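Hypothetical protein, conserved (Leishmania major, PDB 2B4W) is of unknown function but appears to have the five-bladed beta-propeller architecture of the beta-fructosidase superfamily, which suggests a possible role in carbohydrate recognition or processing. Local coordinates at residues A56-V60 with L81-Y85; Q221-N226 with L259-F265. The contacts are given in a common frame with arbitrary orientation. Residues are numbered along the deposited sequence.

From the N terminus, interaction 1 comes first: it closes a loop of 20 residues holding the rest of strand 59-67 and strand 70-73. Interaction 2 follows separately, closing 32 residues that include most of strand 223-231 and all of 238-245. The two are in series, neither nesting nor crossing. Each sets the start of a strand in one sheet beside the start of a strand in another: 59-67 by 84-89, and 223-231 by 264-271, consistent with neighbouring blades of a probable beta-propeller. Strands 59-67 and 264-271 share the mixed sheet. With centres about 18 Å apart, the contacts still touch, D83 OD2 lying 4.0 Å from F265 CZ.

Interaction 1: A56-V60 with L81-Y85; sequences AASHV and LEDPY
The extended parts of the two segments, S58-V60 and L81-E82, approach each other without any direct hydrogen bond, burying 290 Å² in all. The nearest CA atoms pair S58 with E82 (5.8 Å) and H59 with L81 (5.2 Å), an order that locally runs in opposite senses. A56 has positive phi and psi (48/42) before the chain straightens into strand 59-67.

L81 is extended (-147/167) and turns its carbonyl to the other segment: L81 O is 3.4 Å from H59 C and 3.4 Å from V60 CG2. This buried oxygen has no polar partner in the model. V60, chi1 t, points toward 81-85 and also meets L81 through CG2 to CB at 4.2 Å. E82 adopts m, t at chi1 and chi2, so its CG packs 4.0 Å from S58 CB and its OE2 reaches to 3.6 Å from A56 CA. A water bridges the polar gap, donating to E82 OE2 at 2.5 Å and accepting from S58 N at 3.3 Å. At D83 phi/psi of 43/70 turns the corner; its OD1 is held by a salt bridge to R48 and a hydrogen bond from N32. P84 then comes back toward 56-60, with P84 CG 3.8 Å from V60 CG2, and lies on strand 84-89, which continues through Y85.

Apolar and water-mediated packing between different sheets, with a sharp corner at the entry to the second, is consistent with adjacent blades of a beta-propeller.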
ATOM      1  N   ALA A  56     -15.093  -5.664   9.527  1.00 28.44           N
ATOM      2  CA  ALA A  56     -15.071  -6.709   8.517  1.00 28.75           C
ATOM      3  C   ALA A  56     -16.275  -6.673   7.573  1.00 25.20           C
ATOM      4  O   ALA A  56     -16.755  -7.778   7.287  1.00 26.90           O
ATOM      5  CB  ALA A  56     -14.991  -8.101   9.140  1.00 35.48           C
ATOM      6  N   ALA A  57     -16.691  -5.502   7.123  1.00 26.65           N
ATOM      7  CA  ALA A  57     -17.819  -5.242   6.252  1.00 29.47           C
ATOM      8  C   ALA A  57     -17.517  -4.235   5.128  1.00 29.78           C
ATOM      9  O   ALA A  57     -18.296  -3.303   4.923  1.00 19.67           O
ATOM     10  CB  ALA A  57     -18.992  -4.682   7.048  1.00 21.21           C
ATOM     11  N   SER A  58     -16.401  -4.450   4.451  1.00 28.67           N
ATOM     12  CA  SER A  58     -15.865  -3.657   3.364  1.00 21.24           C
ATOM     13  C   SER A  58     -16.133  -4.296   2.014  1.00 27.16           C
ATOM     14  O   SER A  58     -16.281  -5.508   1.976  1.00 22.38           O
ATOM     15  CB  SER A  58     -14.344  -3.491   3.548  1.00 11.38           C
ATOM     16  OG  SER A  58     -14.220  -3.187   4.921  1.00 23.43           O
ATOM     17  N   HIS A  59     -16.174  -3.415   1.031  1.00 22.40           N
ATOM     18  CA  HIS A  59     -16.074  -3.766  -0.371  1.00 24.39           C
ATOM     19  C   HIS A  59     -15.057  -2.793  -0.985  1.00 23.31           C
ATOM     20  O   HIS A  59     -14.628  -1.866  -0.299  1.00 26.01           O
ATOM     21  CB  HIS A  59     -17.422  -3.702  -1.076  1.00 27.09           C
ATOM     22  CG  HIS A  59     -18.008  -2.325  -1.097  1.00 18.83           C
ATOM     23  ND1 HIS A  59     -18.517  -1.703   0.011  1.00 26.97           N
ATOM     24  CD2 HIS A  59     -18.155  -1.445  -2.106  1.00 16.69           C
ATOM     25  CE1 HIS A  59     -18.962  -0.505  -0.306  1.00 23.65           C
ATOM     26  NE2 HIS A  59     -18.757  -0.310  -1.610  1.00 17.23           N
ATOM     27  N   VAL A  60     -14.672  -3.000  -2.230  1.00 19.48           N
ATOM     28  CA  VAL A  60     -13.737  -2.083  -2.861  1.00 22.85           C
ATOM     29  C   VAL A  60     -14.407  -1.383  -4.037  1.00 22.66           C
ATOM     30  O   VAL A  60     -15.092  -1.997  -4.856  1.00 25.78           O
ATOM     31  CB  VAL A  60     -12.469  -2.770  -3.399  1.00 23.58           C
ATOM     32  CG1 VAL A  60     -11.794  -1.848  -4.418  1.00 18.81           C
ATOM     33  CG2 VAL A  60     -11.535  -3.167  -2.271  1.00 18.20           C
ATOM     34  N   LEU A  81     -13.540  -7.202  -1.139  1.00 31.75           N
ATOM     35  CA  LEU A  81     -12.252  -7.232  -0.489  1.00 19.08           C
ATOM     36  C   LEU A  81     -12.065  -6.005   0.397  1.00 16.81           C
ATOM     37  O   LEU A  81     -12.826  -5.057   0.259  1.00 19.29           O
ATOM     38  CB  LEU A  81     -11.117  -7.273  -1.536  1.00 25.75           C
ATOM     39  CG  LEU A  81     -11.176  -8.290  -2.661  1.00 20.16           C
ATOM     40  CD1 LEU A  81     -10.406  -7.826  -3.891  1.00 28.18           C
ATOM     41  CD2 LEU A  81     -10.654  -9.648  -2.196  1.00 24.49           C
ATOM     42  N   GLU A  82     -11.038  -6.064   1.234  1.00 25.81           N
ATOM     43  CA  GLU A  82     -10.438  -5.013   2.014  1.00 27.33           C
ATOM     44  C   GLU A  82      -9.061  -4.612   1.464  1.00 25.43           C
ATOM     45  O   GLU A  82      -8.433  -5.393   0.751  1.00 23.69           O
ATOM     46  CB  GLU A  82     -10.237  -5.433   3.484  1.00 26.61           C
ATOM     47  CG  GLU A  82     -11.439  -6.146   4.085  1.00 22.91           C
ATOM     48  CD  GLU A  82     -11.246  -6.512   5.542  1.00 33.13           C
ATOM     49  OE1 GLU A  82     -10.089  -6.708   5.982  1.00 25.33           O
ATOM     50  OE2 GLU A  82     -12.277  -6.596   6.240  1.00 32.23           O
ATOM     51  N   ASP A  83      -8.590  -3.430   1.835  1.00 23.19           N
ATOM     52  CA  ASP A  83      -7.231  -2.958   1.589  1.00 21.57           C
ATOM     53  C   ASP A  83      -6.709  -3.269   0.190  1.00 26.71           C
ATOM     54  O   ASP A  83      -5.822  -4.120   0.054  1.00 23.53           O
ATOM     55  CB  ASP A  83      -6.263  -3.591   2.578  1.00 21.11           C
ATOM     56  CG  ASP A  83      -6.685  -3.333   4.013  1.00 22.47           C
ATOM     57  OD1 ASP A  83      -7.538  -2.441   4.184  1.00 28.12           O
ATOM     58  OD2 ASP A  83      -6.164  -4.021   4.911  1.00 23.14           O
ATOM     59  N   PRO A  84      -7.250  -2.599  -0.815  1.00 19.75           N
ATOM     60  CA  PRO A  84      -6.816  -2.897  -2.191  1.00 24.35           C
ATOM     61  C   PRO A  84      -5.386  -2.408  -2.455  1.00 19.95           C
ATOM     62  O   PRO A  84      -4.854  -1.553  -1.752  1.00 17.48           O
ATOM     63  CB  PRO A  84      -7.822  -2.147  -3.038  1.00 19.34           C
ATOM     64  CG  PRO A  84      -8.371  -1.083  -2.160  1.00  9.58           C
ATOM     65  CD  PRO A  84      -8.252  -1.521  -0.739  1.00 14.04           C
ATOM     66  N   TYR A  85      -4.726  -2.975  -3.455  1.00 18.94           N
ATOM     67  CA  TYR A  85      -3.325  -2.714  -3.772  1.00 19.10           C
ATOM     68  C   TYR A  85      -3.001  -3.123  -5.208  1.00 16.51           C
ATOM     69  O   TYR A  85      -3.565  -4.064  -5.753  1.00 22.11           O
ATOM     70  CB  TYR A  85      -2.330  -3.395  -2.849  1.00 19.88           C
ATOM     71  CG  TYR A  85      -2.379  -4.884  -2.685  1.00 23.90           C
ATOM     72  CD1 TYR A  85      -3.288  -5.416  -1.768  1.00 23.78           C
ATOM     73  CD2 TYR A  85      -1.563  -5.755  -3.396  1.00 17.31           C
ATOM     74  CE1 TYR A  85      -3.359  -6.786  -1.585  1.00 24.20           C
ATOM     75  CE2 TYR A  85      -1.642  -7.123  -3.212  1.00 15.61           C
ATOM     76  CZ  TYR A  85      -2.545  -7.629  -2.301  1.00 26.30           C
ATOM     77  OH  TYR A  85      -2.668  -8.980  -2.076  1.00 29.91           O
TER
HETATM   78  O   HOH W   1     -14.328  -6.931   4.829  1.00 30.16           O

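Interaction 2: Q221-N226 with L259-F265; sequences QSVYVN and LLADCVF
A short parallel bridge joins 221-226 to 259-265 where two sheets of the probable beta-propeller meet. Y224 and C263 are bridged, CA to CA 4.1 Å: Y224 N donates to D262 O (3.1 Å) and V264 N to Y224 O (2.8 Å). Upstream, S222 N donates to L259 O (3.1 Å), where L259 is in a 3-10 turn. The contact buries 603 Å².

Y224 points toward 259-265 with chi1 m and chi2 55°. C263, chi1 t, sets its SG 3.5 Å from Y224 CB and 4.2 Å from the Y224 ring centroid, an oblique sulfur-aromatic contact 35° off the normal. F265, chi1 t and chi2 -85°, brings its ring edge near the tyrosine, F265 CD2 to Y224 CD2 4.3 Å. Beyond the segments, H208 lies nearly parallel to the Y224 ring and W189 NE1 is hydrogen-bonded to the Y224 hydroxyl.

At the start, L259, t at both chi angles, puts CD2 3.7 Å from S222 CB. D262, chi1 t, has its OD2 3.9 Å from V223 CG2 and in a salt bridge with K5. V264, chi1 m, places CG2 3.8 Å from V225 CA and 3.4 Å from N226 ND2. N226, chi1 m, hydrogen-bonds S281 OG through ND2; the same ND2 donates at 2.9 Å to a water lying 2.5 Å from V264 O.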
ATOM      1  N   GLN A 221      -3.224   1.937  22.723  1.00 73.44           N
ATOM      2  CA  GLN A 221      -3.015   2.367  21.348  1.00 69.01           C
ATOM      3  C   GLN A 221      -2.291   1.345  20.485  1.00 62.03           C
ATOM      4  O   GLN A 221      -1.215   0.820  20.769  1.00 46.88           O
ATOM      5  CB  GLN A 221      -2.217   3.682  21.326  1.00 70.21           C
ATOM      6  CG  GLN A 221      -2.545   4.577  20.142  1.00 71.23           C
ATOM      7  CD  GLN A 221      -3.665   5.555  20.444  1.00 66.01           C
ATOM      8  OE1 GLN A 221      -4.793   5.129  20.706  1.00 51.49           O
ATOM      9  NE2 GLN A 221      -3.355   6.849  20.413  1.00 49.99           N
ATOM     10  N   SER A 222      -2.896   1.046  19.331  1.00 59.50           N
ATOM     11  CA  SER A 222      -2.124   0.312  18.329  1.00 54.81           C
ATOM     12  C   SER A 222      -1.560   1.353  17.353  1.00 47.58           C
ATOM     13  O   SER A 222      -2.322   1.945  16.587  1.00 28.30           O
ATOM     14  CB  SER A 222      -2.943  -0.753  17.621  1.00 50.08           C
ATOM     15  OG  SER A 222      -2.620  -2.044  18.139  1.00 43.11           O
ATOM     16  N   VAL A 223      -0.250   1.541  17.457  1.00 34.34           N
ATOM     17  CA  VAL A 223       0.489   2.546  16.725  1.00 33.10           C
ATOM     18  C   VAL A 223       0.880   2.033  15.335  1.00 34.38           C
ATOM     19  O   VAL A 223       1.577   1.019  15.301  1.00 30.28           O
ATOM     20  CB  VAL A 223       1.796   2.963  17.427  1.00 35.55           C
ATOM     21  CG1 VAL A 223       2.599   3.870  16.494  1.00 44.55           C
ATOM     22  CG2 VAL A 223       1.551   3.661  18.750  1.00 32.17           C
ATOM     23  N   TYR A 224       0.432   2.728  14.295  1.00 28.52           N
ATOM     24  CA  TYR A 224       0.808   2.427  12.913  1.00 24.82           C
ATOM     25  C   TYR A 224       1.436   3.687  12.315  1.00 20.43           C
ATOM     26  O   TYR A 224       0.807   4.751  12.233  1.00 26.55           O
ATOM     27  CB  TYR A 224      -0.366   1.951  12.066  1.00 30.27           C
ATOM     28  CG  TYR A 224      -0.834   0.527  12.225  1.00 31.96           C
ATOM     29  CD1 TYR A 224      -1.205   0.014  13.469  1.00 32.63           C
ATOM     30  CD2 TYR A 224      -0.923  -0.329  11.135  1.00 32.42           C
ATOM     31  CE1 TYR A 224      -1.636  -1.295  13.612  1.00 38.50           C
ATOM     32  CE2 TYR A 224      -1.355  -1.640  11.264  1.00 32.43           C
ATOM     33  CZ  TYR A 224      -1.709  -2.121  12.512  1.00 42.31           C
ATOM     34  OH  TYR A 224      -2.139  -3.423  12.656  1.00 41.57           O
ATOM     35  N   VAL A 225       2.701   3.585  11.896  1.00 22.02           N
ATOM     36  CA  VAL A 225       3.308   4.716  11.205  1.00 26.87           C
ATOM     37  C   VAL A 225       3.688   4.351   9.776  1.00 22.03           C
ATOM     38  O   VAL A 225       3.811   3.209   9.374  1.00 25.25           O
ATOM     39  CB  VAL A 225       4.560   5.270  11.903  1.00 28.33           C
ATOM     40  CG1 VAL A 225       4.360   5.299  13.409  1.00 25.18           C
ATOM     41  CG2 VAL A 225       5.776   4.448  11.519  1.00 23.43           C
ATOM     42  N   ASN A 226       3.866   5.392   8.960  1.00 24.03           N
ATOM     43  CA  ASN A 226       4.242   5.151   7.575  1.00 19.68           C
ATOM     44  C   ASN A 226       5.748   4.901   7.572  1.00 23.88           C
ATOM     45  O   ASN A 226       6.472   5.675   8.207  1.00 22.58           O
ATOM     46  CB  ASN A 226       3.910   6.327   6.687  1.00 21.35           C
ATOM     47  CG  ASN A 226       2.476   6.751   6.584  1.00 15.38           C
ATOM     48  OD1 ASN A 226       2.188   7.951   6.626  1.00 18.03           O
ATOM     49  ND2 ASN A 226       1.537   5.843   6.412  1.00 22.80           N
ATOM     50  N   LEU A 259      -8.764   3.621  19.705  1.00 24.91           N
ATOM     51  CA  LEU A 259      -7.562   2.805  19.756  1.00 38.39           C
ATOM     52  C   LEU A 259      -6.616   3.061  18.589  1.00 40.54           C
ATOM     53  O   LEU A 259      -5.422   2.747  18.647  1.00 28.62           O
ATOM     54  CB  LEU A 259      -8.023   1.351  19.770  1.00 37.17           C
ATOM     55  CG  LEU A 259      -7.013   0.237  19.886  1.00 35.44           C
ATOM     56  CD1 LEU A 259      -7.668  -0.943  20.609  1.00 67.85           C
ATOM     57  CD2 LEU A 259      -6.472  -0.228  18.543  1.00 45.02           C
ATOM     58  N   LEU A 260      -7.162   3.608  17.509  1.00 39.13           N
ATOM     59  CA  LEU A 260      -6.384   3.780  16.284  1.00 26.25           C
ATOM     60  C   LEU A 260      -6.123   5.260  16.050  1.00 39.44           C
ATOM     61  O   LEU A 260      -6.021   5.680  14.901  1.00 35.86           O
ATOM     62  CB  LEU A 260      -7.136   3.153  15.118  1.00 30.66           C
ATOM     63  CG  LEU A 260      -7.196   1.621  15.141  1.00 25.96           C
ATOM     64  CD1 LEU A 260      -8.138   1.118  14.062  1.00 29.18           C
ATOM     65  CD2 LEU A 260      -5.806   1.024  14.981  1.00 42.68           C
ATOM     66  N   ALA A 261      -6.024   5.994  17.159  1.00 32.57           N
ATOM     67  CA  ALA A 261      -5.786   7.428  17.130  1.00 28.58           C
ATOM     68  C   ALA A 261      -4.347   7.763  16.753  1.00 21.18           C
ATOM     69  O   ALA A 261      -4.017   8.912  16.459  1.00 39.00           O
ATOM     70  CB  ALA A 261      -6.145   8.060  18.473  1.00 39.13           C
ATOM     71  N   ASP A 262      -3.490   6.751  16.749  1.00 25.71           N
ATOM     72  CA  ASP A 262      -2.128   6.931  16.288  1.00 23.35           C
ATOM     73  C   ASP A 262      -1.755   5.941  15.186  1.00 16.74           C
ATOM     74  O   ASP A 262      -0.611   5.478  15.174  1.00 29.67           O
ATOM     75  CB  ASP A 262      -1.152   6.795  17.466  1.00 21.92           C
ATOM     76  CG  ASP A 262       0.146   7.532  17.171  1.00 38.66           C
ATOM     77  OD1 ASP A 262       0.249   8.168  16.094  1.00 43.25           O
ATOM     78  OD2 ASP A 262       1.058   7.451  18.019  1.00 42.18           O
ATOM     79  N   CYS A 263      -2.710   5.653  14.317  1.00 24.35           N
ATOM     80  CA  CYS A 263      -2.604   4.728  13.207  1.00 27.53           C
ATOM     81  C   CYS A 263      -2.657   5.343  11.811  1.00 24.52           C
ATOM     82  O   CYS A 263      -3.640   6.001  11.498  1.00 20.55           O
ATOM     83  CB  CYS A 263      -3.760   3.712  13.284  1.00 34.61           C
ATOM     84  SG  CYS A 263      -3.852   2.543  11.895  1.00 34.18           S
ATOM     85  N   VAL A 264      -1.653   5.127  10.952  1.00 22.27           N
ATOM     86  CA  VAL A 264      -1.758   5.402   9.526  1.00 20.24           C
ATOM     87  C   VAL A 264      -1.223   4.200   8.735  1.00 12.92           C
ATOM     88  O   VAL A 264      -0.218   3.616   9.099  1.00 19.72           O
ATOM     89  CB  VAL A 264      -1.000   6.634   9.013  1.00 22.80           C
ATOM     90  CG1 VAL A 264      -1.730   7.920   9.377  1.00 18.58           C
ATOM     91  CG2 VAL A 264       0.422   6.591   9.544  1.00 25.13           C
ATOM     92  N   PHE A 265      -1.910   3.850   7.659  1.00 19.53           N
ATOM     93  CA  PHE A 265      -1.560   2.619   6.941  1.00 18.53           C
ATOM     94  C   PHE A 265      -1.298   2.958   5.486  1.00 17.52           C
ATOM     95  O   PHE A 265      -2.268   3.290   4.791  1.00 16.12           O
ATOM     96  CB  PHE A 265      -2.756   1.695   7.140  1.00 25.41           C
ATOM     97  CG  PHE A 265      -2.712   0.352   6.450  1.00 29.42           C
ATOM     98  CD1 PHE A 265      -3.127   0.237   5.129  1.00 25.45           C
ATOM     99  CD2 PHE A 265      -2.272  -0.774   7.123  1.00 25.19           C
ATOM    100  CE1 PHE A 265      -3.094  -0.988   4.500  1.00 23.54           C
ATOM    101  CE2 PHE A 265      -2.239  -2.010   6.487  1.00 24.36           C
ATOM    102  CZ  PHE A 265      -2.649  -2.124   5.172  1.00 25.22           C
TER
HETATM  103  O   HOH W   2       0.757   7.080  13.310  1.00 28.20           O
HETATM  104  O   HOH W   3       1.728   3.232   7.582  1.00 19.23           O